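Local coordinates for designed helical repeat protein (PDB 5CWG) that has no known biological function, being a de novo design made to explore the range of folds open to helical repeat proteins, at residues R61-V66 / R82-A87; E115-A120 / E129-A134. One frame throughout, in Å; residues are numbered along the deposited sequence.

Interactions 1 and 2 illustrate how a repeat protein is built from one kind of joint used again. Each joins two successive antiparallel helices across a short turn: helix 53-73 with helix 77-98 in interaction 1, then helix 103-123 with helix 127-148 in interaction 2. They come in series along the chain, the first closing before the second opens, and their centres lie about 11 Å apart. The two also touch directly, Ala-87 CB meeting Ala-131 CB at 3.8 Å and Val-66 CG2 meeting Val-117 CG1 at 3.9 Å. Contacts within hairpins thus merge with contacts between hairpins into one continuous apolar core.

Interaction 1: R61-V66 / R82-A87; sequences RLIKEV and RAAAEA. With EDO (1,2-ethanediol), chain B.
Ala-84 is the small residue on which Ile-63, Val-66 and Leu-62 converge. The CB of Ala-84 bears on the backbone of the facing helix, 3.8 Å from Ile-63 CA. Val-66 CB meets Ala-84 CB at 4.0 Å. Here the segment axes approach to 8.6 Å and run antiparallel at 147°. Ile-63 reaches past the alanine: with CG1 anti to the carbonyl carbon (chi1 -60°), that branch lies against Ala-84 CB, and CD1 goes on to Ala-85 CB at 4.1 Å. Leu-62 works from another side, its CD2 resting 3.7 Å from Ala-84 O.

Beyond this dense apolar patch, the far side of helix 77-98 is polar and looser. Arg-82 has an extended chain from CG to NE, and its NH1 donates to O1 of a 1,2-ethanediol, probably from the crystallisation liquor, at 2.8 Å and 157°; the oxygen lies in the guanidinium plane at its edge. Arg-82 NH2 also forms a salt bridge with Glu-36. A leucine in place of Arg-82 would probably leave the Glu-36 carboxylate without this charged mate and the diol without its donor.

The pair is flanked by helices 27-47 and 3-23, whose Val-41 and Leu-12 meet Ile-63, and by helix 103-123, whose Ile-113 touches Leu-62 and Ala-87.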
loop_
_atom_site.group_PDB
_atom_site.type_symbol
_atom_site.label_atom_id
_atom_site.label_comp_id
_atom_site.label_asym_id
_atom_site.label_seq_id
_atom_site.Cartn_x
_atom_site.Cartn_y
_atom_site.Cartn_z
ATOM N N ARG A 61 8.544 -4.813 -0.145
ATOM C CA ARG A 61 8.860 -4.213 1.142
ATOM C C ARG A 61 7.598 -3.940 1.941
ATOM O O ARG A 61 7.574 -4.135 3.163
ATOM C CB ARG A 61 9.648 -2.932 0.945
ATOM C CG ARG A 61 11.099 -3.185 0.603
ATOM C CD ARG A 61 11.820 -1.900 0.256
ATOM N NE ARG A 61 11.907 -1.018 1.409
ATOM C CZ ARG A 61 12.185 0.283 1.344
ATOM N NH1 ARG A 61 12.411 0.851 0.170
ATOM N NH2 ARG A 61 12.253 1.008 2.459
ATOM N N LEU A 62 6.537 -3.529 1.253
ATOM C CA LEU A 62 5.253 -3.325 1.929
ATOM C C LEU A 62 4.791 -4.624 2.577
ATOM O O LEU A 62 4.399 -4.660 3.749
ATOM C CB LEU A 62 4.201 -2.818 0.924
ATOM C CG LEU A 62 2.774 -2.792 1.423
ATOM C CD1 LEU A 62 2.600 -1.785 2.549
ATOM C CD2 LEU A 62 1.815 -2.499 0.290
ATOM N N ILE A 63 4.810 -5.700 1.810
ATOM C CA ILE A 63 4.378 -6.982 2.328
ATOM C C ILE A 63 5.266 -7.398 3.512
ATOM O O ILE A 63 4.779 -7.821 4.560
ATOM C CB ILE A 63 4.362 -8.073 1.243
ATOM C CG1 ILE A 63 3.405 -7.699 0.099
ATOM C CG2 ILE A 63 3.988 -9.409 1.851
ATOM C CD1 ILE A 63 3.604 -8.515 -1.161
ATOM N N LYS A 64 6.575 -7.263 3.351
ATOM C CA LYS A 64 7.538 -7.589 4.407
ATOM C C LYS A 64 7.232 -6.833 5.688
ATOM O O LYS A 64 7.209 -7.414 6.772
ATOM C CB LYS A 64 8.965 -7.252 3.943
ATOM C CG LYS A 64 10.048 -7.294 5.017
ATOM C CD LYS A 64 11.387 -6.876 4.436
ATOM C CE LYS A 64 12.473 -6.759 5.494
ATOM N NZ LYS A 64 12.187 -5.688 6.498
ATOM N N GLU A 65 7.023 -5.530 5.587
ATOM C CA GLU A 65 6.831 -4.719 6.778
ATOM C C GLU A 65 5.507 -5.034 7.460
ATOM O O GLU A 65 5.435 -5.118 8.677
ATOM C CB GLU A 65 7.004 -3.253 6.415
ATOM C CG GLU A 65 8.487 -2.988 6.008
ATOM C CD GLU A 65 8.835 -1.535 5.699
ATOM O OE1 GLU A 65 9.967 -1.275 5.226
ATOM O OE2 GLU A 65 8.022 -0.643 5.991
ATOM N N VAL A 66 4.460 -5.267 6.673
ATOM C CA VAL A 66 3.171 -5.629 7.246
ATOM C C VAL A 66 3.258 -6.981 7.942
ATOM O O VAL A 66 2.707 -7.171 9.027
ATOM C CB VAL A 66 2.055 -5.586 6.176
ATOM C CG1 VAL A 66 0.755 -6.143 6.733
ATOM C CG2 VAL A 66 1.864 -4.159 5.708
ATOM N N ARG A 82 -1.325 -11.499 2.468
ATOM C CA ARG A 82 -2.320 -11.406 1.421
ATOM C C ARG A 82 -2.956 -10.031 1.409
ATOM O O ARG A 82 -3.178 -9.450 0.343
ATOM C CB ARG A 82 -3.359 -12.523 1.552
ATOM C CG ARG A 82 -2.807 -13.898 1.321
ATOM C CD ARG A 82 -3.905 -14.973 1.462
ATOM N NE ARG A 82 -3.397 -16.330 1.241
ATOM C CZ ARG A 82 -3.144 -16.865 0.039
ATOM N NH1 ARG A 82 -3.371 -16.164 -1.061
ATOM N NH2 ARG A 82 -2.651 -18.096 -0.045
ATOM N N ALA A 83 -3.285 -9.499 2.589
ATOM C CA ALA A 83 -3.916 -8.197 2.659
ATOM C C ALA A 83 -3.003 -7.087 2.122
ATOM O O ALA A 83 -3.467 -6.123 1.469
ATOM C CB ALA A 83 -4.365 -7.892 4.092
ATOM N N ALA A 84 -1.723 -7.150 2.474
ATOM C CA ALA A 84 -0.766 -6.174 1.955
ATOM C C ALA A 84 -0.695 -6.221 0.424
ATOM O O ALA A 84 -0.643 -5.189 -0.236
ATOM C CB ALA A 84 0.594 -6.392 2.581
ATOM N N ALA A 85 -0.651 -7.430 -0.118
ATOM C CA ALA A 85 -0.591 -7.609 -1.579
ATOM C C ALA A 85 -1.838 -7.047 -2.249
ATOM O O ALA A 85 -1.733 -6.380 -3.265
ATOM C CB ALA A 85 -0.398 -9.071 -1.899
ATOM N N GLU A 86 -3.005 -7.307 -1.663
ATOM C CA GLU A 86 -4.249 -6.768 -2.203
ATOM C C GLU A 86 -4.251 -5.244 -2.170
ATOM O O GLU A 86 -4.769 -4.604 -3.094
ATOM C CB GLU A 86 -5.447 -7.310 -1.414
ATOM C CG GLU A 86 -5.698 -8.796 -1.581
ATOM C CD GLU A 86 -6.428 -9.214 -2.834
ATOM O OE1 GLU A 86 -6.583 -8.394 -3.760
ATOM O OE2 GLU A 86 -6.810 -10.411 -2.915
ATOM N N ALA A 87 -3.649 -4.647 -1.144
ATOM C CA ALA A 87 -3.591 -3.204 -1.056
ATOM C C ALA A 87 -2.740 -2.620 -2.201
ATOM O O ALA A 87 -3.114 -1.635 -2.834
ATOM C CB ALA A 87 -3.021 -2.765 0.268
HETATM C C1 EDO B . -3.744 -12.612 -2.352
HETATM O O1 EDO B . -4.466 -13.596 -1.615
HETATM C C2 EDO B . -2.717 -13.291 -3.217
HETATM O O2 EDO B . -3.338 -14.170 -4.164
#

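Interaction 2: E115-A120 / E129-A134; sequences EVVENA and EAARAA
Ala-120 and Ala-130 face each other methyl to methyl, their CB atoms 3.4 Å apart, tighter than usual van der Waals contact between carbons. Such a meeting of two small side chains illustrates how alanine lets helices come close: the segment axes approach to 8.4 Å, running antiparallel at 153°.

The remaining side-chain contacts pair valines of helix 103-123 with alanines of helix 127-148. Val-116 spreads its branches over two successive turns of the partner. Its CG1, anti to the backbone N (chi1 171°), meets Ala-130 CB at 4.0 Å, whereas CB and CG2 lie against the methyl of Ala-134, with Val-116 CB 3.9 Å from Ala-134 CB. Val-117 adopts the same first torsion but leaves its helix on another side, and its CG2, anti to the carbonyl carbon, packs 3.8 Å from Ala-131 CB. Ala-130 and Ala-134, one turn apart, thus face the other helix, and Ala-131 lies to one flank, where it meets Val-117.

A second kind of contact sets side-chain carbon against backbone oxygen. Val-116 CG1 sits 3.4 Å from Ala-130 O, and Ala-130 CB in turn comes within 4.0 Å of Val-116 O. Both oxygens already accept bonds within their own helices, from Ala-134 N and Ala-120 N respectively, so apolar groups can close over them without stranding a carbonyl.

Among the polar groups, Glu-115 points off the flank of the contact and forms a salt bridge with Arg-164. Adjacent helices continue the packing in both directions along the repeat array, with Ile-177 of helix 177-195 against Val-116, and Arg-90 of helix 77-98 against Ala-131.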
loop_
_atom_site.group_PDB
_atom_site.type_symbol
_atom_site.label_atom_id
_atom_site.label_comp_id
_atom_site.label_asym_id
_atom_site.label_seq_id
_atom_site.Cartn_x
_atom_site.Cartn_y
_atom_site.Cartn_z
ATOM N N GLU A 115 2.071 3.069 6.408
ATOM C CA GLU A 115 1.891 3.851 7.615
ATOM C C GLU A 115 0.497 3.652 8.226
ATOM O O GLU A 115 0.344 3.485 9.452
ATOM C CB GLU A 115 2.189 5.309 7.317
ATOM C CG GLU A 115 3.673 5.507 7.012
ATOM C CD GLU A 115 4.033 6.858 6.440
ATOM O OE1 GLU A 115 3.168 7.606 5.942
ATOM O OE2 GLU A 115 5.241 7.176 6.496
ATOM N N VAL A 116 -0.541 3.645 7.393
ATOM C CA VAL A 116 -1.905 3.473 7.881
ATOM C C VAL A 116 -2.086 2.044 8.435
ATOM O O VAL A 116 -2.679 1.845 9.499
ATOM C CB VAL A 116 -2.925 3.814 6.771
ATOM C CG1 VAL A 116 -4.345 3.452 7.167
ATOM C CG2 VAL A 116 -2.856 5.305 6.440
ATOM N N VAL A 117 -1.555 1.047 7.748
ATOM C CA VAL A 117 -1.660 -0.324 8.215
ATOM C C VAL A 117 -0.875 -0.542 9.503
ATOM O O VAL A 117 -1.360 -1.181 10.410
ATOM C CB VAL A 117 -1.240 -1.329 7.122
ATOM C CG1 VAL A 117 -1.120 -2.734 7.686
ATOM C CG2 VAL A 117 -2.251 -1.288 5.964
ATOM N N GLU A 118 0.326 0.018 9.596
ATOM C CA GLU A 118 1.135 -0.152 10.806
ATOM C C GLU A 118 0.395 0.430 11.995
ATOM O O GLU A 118 0.361 -0.161 13.088
ATOM C CB GLU A 118 2.479 0.531 10.672
ATOM C CG GLU A 118 3.310 0.514 11.961
ATOM C CD GLU A 118 4.751 0.878 11.744
ATOM O OE1 GLU A 118 5.247 1.753 12.477
ATOM O OE2 GLU A 118 5.393 0.268 10.865
ATOM N N ASN A 119 -0.200 1.597 11.801
ATOM C CA ASN A 119 -0.989 2.207 12.854
ATOM C C ASN A 119 -2.113 1.268 13.291
ATOM O O ASN A 119 -2.337 1.052 14.486
ATOM C CB ASN A 119 -1.561 3.550 12.428
ATOM C CG ASN A 119 -2.312 4.211 13.540
ATOM O OD1 ASN A 119 -1.704 4.809 14.433
ATOM N ND2 ASN A 119 -3.629 4.085 13.529
ATOM N N ALA A 120 -2.853 0.729 12.331
ATOM C CA ALA A 120 -3.959 -0.160 12.632
ATOM C C ALA A 120 -3.473 -1.365 13.423
ATOM O O ALA A 120 -4.126 -1.788 14.384
ATOM C CB ALA A 120 -4.661 -0.604 11.361
ATOM N N GLU A 129 -9.275 -3.378 6.441
ATOM C CA GLU A 129 -10.046 -2.147 6.580
ATOM C C GLU A 129 -9.139 -0.909 6.489
ATOM O O GLU A 129 -9.455 0.073 5.821
ATOM C CB GLU A 129 -10.779 -2.176 7.893
ATOM C CG GLU A 129 -11.757 -1.065 8.134
ATOM C CD GLU A 129 -12.385 -1.171 9.516
ATOM O OE1 GLU A 129 -13.571 -0.823 9.662
ATOM O OE2 GLU A 129 -11.685 -1.596 10.460
ATOM N N ALA A 130 -8.009 -0.953 7.183
ATOM C CA ALA A 130 -7.077 0.158 7.180
ATOM C C ALA A 130 -6.452 0.316 5.792
ATOM O O ALA A 130 -6.288 1.429 5.282
ATOM C CB ALA A 130 -6.009 -0.066 8.253
ATOM N N ALA A 131 -6.060 -0.807 5.206
ATOM C CA ALA A 131 -5.484 -0.778 3.870
ATOM C C ALA A 131 -6.477 -0.225 2.847
ATOM O O ALA A 131 -6.086 0.492 1.924
ATOM C CB ALA A 131 -5.023 -2.157 3.493
ATOM N N ARG A 132 -7.754 -0.549 3.010
ATOM C CA ARG A 132 -8.784 -0.029 2.104
ATOM C C ARG A 132 -8.863 1.489 2.196
ATOM O O ARG A 132 -8.918 2.181 1.193
ATOM C CB ARG A 132 -10.158 -0.624 2.440
ATOM C CG ARG A 132 -10.461 -1.970 1.800
ATOM C CD ARG A 132 -11.984 -2.313 1.847
ATOM N NE ARG A 132 -12.533 -2.541 3.188
ATOM C CZ ARG A 132 -12.435 -3.681 3.863
ATOM N NH1 ARG A 132 -11.798 -4.720 3.347
ATOM N NH2 ARG A 132 -12.975 -3.782 5.067
ATOM N N ALA A 133 -8.800 2.014 3.412
ATOM C CA ALA A 133 -8.861 3.444 3.599
ATOM C C ALA A 133 -7.679 4.142 2.939
ATOM O O ALA A 133 -7.838 5.163 2.272
ATOM C CB ALA A 133 -8.928 3.787 5.092
ATOM N N ALA A 134 -6.479 3.602 3.116
ATOM C CA ALA A 134 -5.297 4.212 2.532
ATOM C C ALA A 134 -5.335 4.142 1.005
ATOM O O ALA A 134 -5.064 5.127 0.326
ATOM C CB ALA A 134 -4.054 3.562 3.078
#